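Local coordinates for protein vaginolysin (PDB 5IMY) that probably acts as a secreted pore-forming toxin of the cholesterol-dependent cytolysin family, binding cholesterol in host membranes and lysing the cells, at residues Asn27-Leu32 against Arg251-Val256; Asn38-His43 against Thr352-Asp357; Leu94-Lys99 against Met105-Ser110. All blocks are in the same frame, centred on the assembly; numbering follows the deposited sequence.

How the contacts relate
The three contacts cluster at one end of a large antiparallel sheet, with centres 10 Å (contacts 1 and 2), 12 Å (1 and 3) and 11 Å (2 and 3) apart. Strand 253-261, which carries part of contact 1, pairs antiparallel with strand 94-96 of contact 3 and with strand 347-354 of contact 2. Along the chain, 27-32 and 38-43 come first, then 94-99 and 105-110, followed by 251-256 and 352-357. Contacts 1 and 2 therefore interleave, whereas contact 3 is local and falls within the span of both. Residues 27-32 thus meet strand 253-261, residues 39-40 meet strand 347-354, and the loop 105-110 meets strand 94-96.

Contact 1 of 3, residues Asn27-Leu32 against Arg251-Val256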
# COMPACT_ATOMS: atom_id res chain seq x y z
N ASN A 27 -18.10 47.07 -31.02
CA ASN A 27 -18.51 45.83 -31.65
C ASN A 27 -17.32 44.91 -31.89
O ASN A 27 -17.44 43.68 -31.78
CB ASN A 27 -19.23 46.12 -32.97
CG ASN A 27 -20.64 46.61 -32.76
OD1 ASN A 27 -21.27 46.35 -31.73
ND2 ASN A 27 -21.17 47.33 -33.75
N TYR A 28 -16.15 45.48 -32.21
CA TYR A 28 -14.97 44.65 -32.44
C TYR A 28 -14.52 43.96 -31.16
O TYR A 28 -14.18 42.77 -31.18
CB TYR A 28 -13.84 45.50 -33.02
CG TYR A 28 -12.55 44.75 -33.19
CD1 TYR A 28 -12.41 43.77 -34.16
CD2 TYR A 28 -11.45 45.02 -32.37
CE1 TYR A 28 -11.22 43.08 -34.32
CE2 TYR A 28 -10.26 44.34 -32.52
CZ TYR A 28 -10.15 43.36 -33.50
OH TYR A 28 -8.97 42.68 -33.66
N LEU A 29 -14.51 44.69 -30.04
CA LEU A 29 -14.07 44.09 -28.78
C LEU A 29 -15.10 43.12 -28.23
O LEU A 29 -14.74 42.13 -27.59
CB LEU A 29 -13.77 45.18 -27.76
CG LEU A 29 -12.74 46.24 -28.17
CD1 LEU A 29 -12.50 47.21 -27.03
CD2 LEU A 29 -11.43 45.59 -28.61
N TRP A 30 -16.39 43.37 -28.48
CA TRP A 30 -17.43 42.47 -28.01
C TRP A 30 -17.48 41.19 -28.83
O TRP A 30 -17.80 40.12 -28.28
CB TRP A 30 -18.79 43.16 -28.05
CG TRP A 30 -19.08 44.06 -26.89
CD1 TRP A 30 -18.64 43.92 -25.60
CD2 TRP A 30 -19.89 45.25 -26.90
NE1 TRP A 30 -19.12 44.94 -24.82
CE2 TRP A 30 -19.89 45.77 -25.60
CE3 TRP A 30 -20.61 45.91 -27.90
CZ2 TRP A 30 -20.58 46.93 -25.26
CZ3 TRP A 30 -21.30 47.06 -27.56
CH2 TRP A 30 -21.28 47.56 -26.25
N ASP A 31 -17.19 41.27 -30.12
CA ASP A 31 -17.33 40.13 -31.02
C ASP A 31 -16.06 39.30 -31.14
O ASP A 31 -15.99 38.42 -32.01
CB ASP A 31 -17.77 40.62 -32.41
CG ASP A 31 -19.10 41.34 -32.38
OD1 ASP A 31 -19.79 41.27 -31.34
OD2 ASP A 31 -19.45 41.98 -33.39
N LEU A 32 -15.05 39.57 -30.32
CA LEU A 32 -13.89 38.68 -30.26
C LEU A 32 -14.32 37.30 -29.81
O LEU A 32 -15.10 37.15 -28.86
CB LEU A 32 -12.83 39.24 -29.31
CG LEU A 32 -12.16 40.56 -29.71
CD1 LEU A 32 -11.43 41.14 -28.51
CD2 LEU A 32 -11.21 40.36 -30.88
N ARG A 251 -5.18 36.90 -29.57
CA ARG A 251 -4.52 37.53 -28.42
C ARG A 251 -5.44 38.62 -27.91
O ARG A 251 -5.23 39.81 -28.16
CB ARG A 251 -3.15 38.09 -28.81
CG ARG A 251 -2.13 37.02 -29.15
CD ARG A 251 -1.05 37.54 -30.07
NE ARG A 251 -1.59 37.99 -31.35
CZ ARG A 251 -0.91 38.03 -32.49
NH1 ARG A 251 0.35 37.63 -32.53
NH2 ARG A 251 -1.51 38.45 -33.59
N PRO A 252 -6.49 38.24 -27.18
CA PRO A 252 -7.50 39.23 -26.77
C PRO A 252 -6.93 40.20 -25.76
O PRO A 252 -5.87 39.96 -25.17
CB PRO A 252 -8.61 38.37 -26.15
CG PRO A 252 -8.32 36.97 -26.57
CD PRO A 252 -6.85 36.89 -26.73
N PRO A 253 -7.62 41.32 -25.52
CA PRO A 253 -7.15 42.29 -24.53
C PRO A 253 -7.66 42.03 -23.13
O PRO A 253 -8.78 41.56 -22.91
CB PRO A 253 -7.71 43.62 -25.07
CG PRO A 253 -8.95 43.22 -25.78
CD PRO A 253 -8.71 41.86 -26.35
N VAL A 254 -6.80 42.35 -22.16
CA VAL A 254 -7.14 42.28 -20.74
C VAL A 254 -6.65 43.56 -20.08
O VAL A 254 -5.80 44.28 -20.61
CB VAL A 254 -6.52 41.05 -20.04
CG1 VAL A 254 -6.94 39.77 -20.75
CG2 VAL A 254 -5.00 41.16 -19.99
N TYR A 255 -7.20 43.84 -18.90
CA TYR A 255 -6.75 44.99 -18.12
C TYR A 255 -6.60 44.59 -16.66
O TYR A 255 -7.34 43.76 -16.14
CB TYR A 255 -7.72 46.18 -18.24
CG TYR A 255 -9.10 45.95 -17.64
CD1 TYR A 255 -9.40 46.40 -16.37
CD2 TYR A 255 -10.09 45.31 -18.37
CE1 TYR A 255 -10.66 46.21 -15.82
CE2 TYR A 255 -11.35 45.11 -17.84
CZ TYR A 255 -11.63 45.56 -16.57
OH TYR A 255 -12.88 45.36 -16.04
N VAL A 256 -5.61 45.20 -16.01
CA VAL A 256 -5.35 44.97 -14.60
C VAL A 256 -6.49 45.56 -13.79
O VAL A 256 -6.54 46.78 -13.56
CB VAL A 256 -4.00 45.57 -14.18
CG1 VAL A 256 -3.70 45.27 -12.71
CG2 VAL A 256 -2.88 45.04 -15.07
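Leu-32 and Pro-253 make the closer of two apolar touches: methyl CD1 of Leu-32 lies 3.5 Å from ring carbon CD of Pro-253. A second, looser touch comes from Leu-29, whose CD2 stands 4.4 Å from Pro-253 CG. Both leucines thus meet the same proline ring. Leu-32 puts CG beside its backbone N and anti to the carbonyl carbon (chi1 -66°), and its CB already heads toward the strand. Its CD2 sits 4.1 Å above the plane of the Tyr-28 ring, offset toward the rim, so its two methyls face different partners, CD1 the proline and CD2 the tyrosine. Further out, the Tyr-28 hydroxyl is hydrogen-bonded to the carbonyl of Val-247, and Leu-29 also packs on Leu-242 of helix 240-243. The chain leaves helical geometry at Asp-31, and the carbonyl of Leu-32 then takes a hydrogen bond from Lys-356 NZ. Pro-253 is placed by its strand, through a backbone bond with Val-355. With 109 Å² buried and no hydrogen bond across, the contact rests on apolar burial alone; the polar links of Leu-32 O and Tyr-28 OH go to other residues, consistent with a modest attachment of the helix 22-30 end to the sheet.

Contact 2 of 3, residues Asn38-His43 against Thr352-Asp357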
# COMPACT_ATOMS: atom_id res chain seq x y z
N ASN A 38 -8.22 27.93 -22.64
CA ASN A 38 -7.01 27.54 -23.36
C ASN A 38 -6.20 28.73 -23.86
O ASN A 38 -5.04 28.55 -24.25
CB ASN A 38 -7.35 26.62 -24.53
CG ASN A 38 -7.58 25.19 -24.10
OD1 ASN A 38 -6.64 24.39 -24.04
ND2 ASN A 38 -8.83 24.85 -23.78
N ILE A 39 -6.78 29.94 -23.85
CA ILE A 39 -6.04 31.10 -24.33
C ILE A 39 -4.91 31.45 -23.37
O ILE A 39 -3.88 32.00 -23.78
CB ILE A 39 -6.99 32.29 -24.54
CG1 ILE A 39 -6.31 33.39 -25.36
CG2 ILE A 39 -7.47 32.86 -23.21
CD1 ILE A 39 -6.05 33.00 -26.81
N LEU A 40 -5.07 31.14 -22.08
CA LEU A 40 -4.08 31.46 -21.06
C LEU A 40 -3.58 30.21 -20.34
O LEU A 40 -3.14 30.28 -19.19
CB LEU A 40 -4.65 32.46 -20.06
CG LEU A 40 -4.75 33.91 -20.52
CD1 LEU A 40 -5.55 34.73 -19.53
CD2 LEU A 40 -3.37 34.52 -20.72
N ALA A 41 -3.65 29.06 -21.01
CA ALA A 41 -3.20 27.80 -20.41
C ALA A 41 -1.75 27.52 -20.79
O ALA A 41 -1.33 27.76 -21.93
CB ALA A 41 -4.09 26.64 -20.86
N ARG A 42 -0.99 27.02 -19.82
CA ARG A 42 0.41 26.65 -20.01
C ARG A 42 0.57 25.16 -19.76
O ARG A 42 -0.16 24.56 -18.96
CB ARG A 42 1.32 27.46 -19.06
CG ARG A 42 2.78 27.04 -19.05
CD ARG A 42 3.67 28.15 -18.48
NE ARG A 42 3.25 28.60 -17.16
CZ ARG A 42 3.76 28.18 -16.00
NH1 ARG A 42 4.74 27.28 -15.98
NH2 ARG A 42 3.29 28.66 -14.86
N HIS A 43 1.52 24.55 -20.47
CA HIS A 43 1.74 23.11 -20.39
C HIS A 43 3.23 22.83 -20.27
O HIS A 43 4.03 23.33 -21.07
CB HIS A 43 1.16 22.39 -21.62
CG HIS A 43 -0.33 22.45 -21.71
ND1 HIS A 43 -1.01 23.51 -22.26
CD2 HIS A 43 -1.28 21.57 -21.31
CE1 HIS A 43 -2.31 23.29 -22.20
NE2 HIS A 43 -2.50 22.11 -21.63
N THR A 352 -5.95 40.34 -13.64
CA THR A 352 -6.36 40.83 -14.95
C THR A 352 -7.79 40.38 -15.25
O THR A 352 -8.22 39.30 -14.83
CB THR A 352 -5.43 40.33 -16.06
OG1 THR A 352 -5.58 38.91 -16.21
CG2 THR A 352 -3.98 40.66 -15.74
N SER A 353 -8.51 41.23 -15.97
CA SER A 353 -9.86 40.93 -16.41
C SER A 353 -9.95 41.19 -17.91
O SER A 353 -9.28 42.08 -18.45
CB SER A 353 -10.90 41.78 -15.67
OG SER A 353 -10.85 41.54 -14.27
N PHE A 354 -10.79 40.41 -18.59
CA PHE A 354 -10.96 40.56 -20.02
C PHE A 354 -11.71 41.85 -20.34
O PHE A 354 -12.69 42.20 -19.68
CB PHE A 354 -11.71 39.37 -20.61
CG PHE A 354 -10.89 38.11 -20.67
CD1 PHE A 354 -9.85 37.99 -21.59
CD2 PHE A 354 -11.17 37.04 -19.84
CE1 PHE A 354 -9.10 36.83 -21.66
CE2 PHE A 354 -10.42 35.88 -19.90
CZ PHE A 354 -9.39 35.77 -20.81
N VAL A 355 -11.24 42.56 -21.37
CA VAL A 355 -11.90 43.79 -21.79
C VAL A 355 -13.29 43.49 -22.33
O VAL A 355 -14.23 44.28 -22.14
CB VAL A 355 -11.03 44.52 -22.84
CG1 VAL A 355 -11.77 45.74 -23.40
CG2 VAL A 355 -9.70 44.94 -22.23
N LYS A 356 -13.45 42.35 -23.01
CA LYS A 356 -14.71 42.06 -23.68
C LYS A 356 -15.89 42.07 -22.71
O LYS A 356 -16.92 42.70 -22.97
CB LYS A 356 -14.62 40.70 -24.39
CG LYS A 356 -15.87 40.34 -25.19
CD LYS A 356 -16.28 38.88 -25.00
CE LYS A 356 -15.60 37.96 -26.00
NZ LYS A 356 -16.60 37.10 -26.69
N ASP A 357 -15.75 41.38 -21.57
CA ASP A 357 -16.86 41.21 -20.64
C ASP A 357 -16.48 41.50 -19.20
O ASP A 357 -17.29 41.23 -18.29
CB ASP A 357 -17.42 39.78 -20.75
CG ASP A 357 -16.35 38.72 -20.57
OD1 ASP A 357 -15.26 39.06 -20.07
OD2 ASP A 357 -16.61 37.56 -20.94
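Phe-354 brings the far end of its ring, atom CZ, against two residues at once: CG2 of Ile-39 and CD1 of Leu-40 each lie 4.2 Å from it. Both carbons approach the ring obliquely, and the spacing is that of ordinary van der Waals contact. Leu-40 and Phe-354 approach from opposite directions, and the nearest CA atoms across the contact, those of Leu-40 and Thr-352, are 11.4 Å apart. In Phe-354 the ring carbon CG is anti to the carbonyl carbon (chi1 -73°), sending the ring out from the strand toward residues 38-43. Ile-39 behaves differently: its CB points at the other segment, yet the end of its longer branch leads away, leaving the short CG2 branch to do the touching. Only 93 Å² is buried here and no hydrogen bond crosses.

Other groups surround these side chains. The ring of Tyr-34 meets that of Phe-354 with the planes about 40° apart, and Val-254 packs on Phe-354 from the adjacent strand. Leu-40 is further enclosed by Ala-97, by Leu-101 and Met-102 of helix 99-102, and by Leu-363. Farther along the same segment, Arg-42 makes backbone bonds to Gln-364 and Asn-366, in a parallel pairing with strand 363-389. The contact thus joins the end of strand 347-354, in the large antiparallel sheet, to the segment that pairs with the long strand 363-389, an elongated multi-sheet layout consistent with the cholesterol-dependent cytolysin fold.

Contact 3 of 3, residues Leu94-Lys99 against Met105-Ser110; sequences LFRADK and MPSLIS
Pro-106 sets the CB-CG edge of its ring over one face of Phe-95: its CB is 3.6 Å from the ring centroid and 9° off the normal, a CH-pi contact. Ser-107 follows with its OG near the plane of the Arg-96 guanidinium, at an edge, but 3.9 Å from NH1. Leu-108 reaches a different part of Phe-95, setting CD2 at the ring edge, 3.6 Å from CE1, while its CA makes a C-H...O contact with Leu-94 O. That same carbonyl accepts the one direct hydrogen bond between the segments, from Ile-109 N at 3.0 Å. Ile-109 also turns its side chain inward, pressing CD1 tightly to Phe-95 O (3.1 Å); with CG1 beside the backbone N (chi1 -60°), that branch lies over the centre of the Arg-96 guanidinium, 4.0 Å above its plane. At Ser-110 a water bridges OG to Arg-96 NH2, 2.8 Å from the latter. Within 94-99, Asp-98 takes the N-cap position of helix 99-102, through weak bonds to Asn-100 N and Leu-101 N. The chain thus leaves strand 94-96 of the cytolysin's antiparallel sheet, turns through helix 99-102 and returns across the strand as a loop, the touching parts 110° apart.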
# COMPACT_ATOMS: atom_id res chain seq x y z
N LEU A 94 -3.06 47.69 -19.89
CA LEU A 94 -3.60 46.80 -20.91
C LEU A 94 -2.52 45.83 -21.38
O LEU A 94 -1.41 46.26 -21.70
CB LEU A 94 -4.14 47.59 -22.11
CG LEU A 94 -5.40 48.43 -21.90
CD1 LEU A 94 -5.65 49.29 -23.12
CD2 LEU A 94 -6.60 47.55 -21.60
N PHE A 95 -2.86 44.54 -21.42
CA PHE A 95 -1.97 43.52 -21.96
C PHE A 95 -2.72 42.71 -23.01
O PHE A 95 -3.93 42.83 -23.17
CB PHE A 95 -1.47 42.55 -20.87
CG PHE A 95 -0.98 43.22 -19.62
CD1 PHE A 95 -0.14 44.32 -19.69
CD2 PHE A 95 -1.36 42.74 -18.38
CE1 PHE A 95 0.32 44.92 -18.53
CE2 PHE A 95 -0.92 43.34 -17.23
CZ PHE A 95 -0.08 44.43 -17.30
N ARG A 96 -1.96 41.89 -23.72
CA ARG A 96 -2.53 40.80 -24.50
C ARG A 96 -2.49 39.52 -23.68
O ARG A 96 -1.50 39.24 -23.00
CB ARG A 96 -1.76 40.60 -25.81
CG ARG A 96 -1.92 41.74 -26.80
CD ARG A 96 -0.86 41.69 -27.88
NE ARG A 96 -0.74 42.98 -28.55
CZ ARG A 96 0.20 43.89 -28.28
NH1 ARG A 96 1.14 43.65 -27.37
NH2 ARG A 96 0.21 45.04 -28.95
N ALA A 97 -3.57 38.75 -23.74
CA ALA A 97 -3.60 37.42 -23.13
C ALA A 97 -2.77 36.50 -24.02
O ALA A 97 -3.29 35.71 -24.81
CB ALA A 97 -5.04 36.93 -22.97
N ASP A 98 -1.46 36.61 -23.88
CA ASP A 98 -0.52 35.95 -24.78
C ASP A 98 0.50 35.17 -23.96
O ASP A 98 0.31 34.89 -22.77
CB ASP A 98 0.14 36.98 -25.70
CG ASP A 98 1.15 37.85 -24.97
OD1 ASP A 98 0.88 38.21 -23.80
OD2 ASP A 98 2.20 38.17 -25.56
N LYS A 99 1.62 34.81 -24.60
CA LYS A 99 2.64 34.02 -23.93
C LYS A 99 3.36 34.83 -22.86
O LYS A 99 3.74 34.29 -21.81
CB LYS A 99 3.64 33.48 -24.96
CG LYS A 99 4.50 32.34 -24.44
CD LYS A 99 5.81 32.24 -25.21
CE LYS A 99 6.63 31.04 -24.76
NZ LYS A 99 7.54 31.35 -23.62
N MET A 105 5.53 38.17 -17.58
CA MET A 105 6.26 39.31 -18.12
C MET A 105 5.40 40.02 -19.15
O MET A 105 5.79 40.16 -20.32
CB MET A 105 7.59 38.86 -18.72
CG MET A 105 8.66 38.52 -17.70
SD MET A 105 9.06 39.90 -16.61
CE MET A 105 9.54 41.16 -17.79
N PRO A 106 4.22 40.50 -18.75
CA PRO A 106 3.29 41.06 -19.73
C PRO A 106 3.86 42.30 -20.40
O PRO A 106 4.60 43.08 -19.80
CB PRO A 106 2.06 41.39 -18.89
CG PRO A 106 2.58 41.61 -17.52
CD PRO A 106 3.75 40.67 -17.37
N SER A 107 3.52 42.46 -21.67
CA SER A 107 3.88 43.64 -22.44
C SER A 107 2.64 44.51 -22.64
O SER A 107 1.54 44.00 -22.88
CB SER A 107 4.47 43.26 -23.80
OG SER A 107 3.55 42.52 -24.57
N LEU A 108 2.83 45.82 -22.54
CA LEU A 108 1.71 46.74 -22.65
C LEU A 108 1.20 46.81 -24.08
O LEU A 108 1.91 46.49 -25.04
CB LEU A 108 2.13 48.14 -22.18
CG LEU A 108 2.64 48.24 -20.75
CD1 LEU A 108 3.34 49.57 -20.52
CD2 LEU A 108 1.49 48.07 -19.77
N ILE A 109 -0.06 47.21 -24.21
CA ILE A 109 -0.64 47.58 -25.50
C ILE A 109 -0.56 49.09 -25.60
O ILE A 109 -1.24 49.81 -24.85
CB ILE A 109 -2.08 47.08 -25.64
CG1 ILE A 109 -2.15 45.56 -25.51
CG2 ILE A 109 -2.67 47.52 -26.98
CD1 ILE A 109 -3.55 45.03 -25.34
N SER A 110 0.28 49.59 -26.50
CA SER A 110 0.39 51.03 -26.71
C SER A 110 -0.83 51.50 -27.48
O SER A 110 -1.12 50.99 -28.57
CB SER A 110 1.68 51.36 -27.46
OG SER A 110 2.58 50.27 -27.44
O HOH W 1 1.61 47.47 -28.73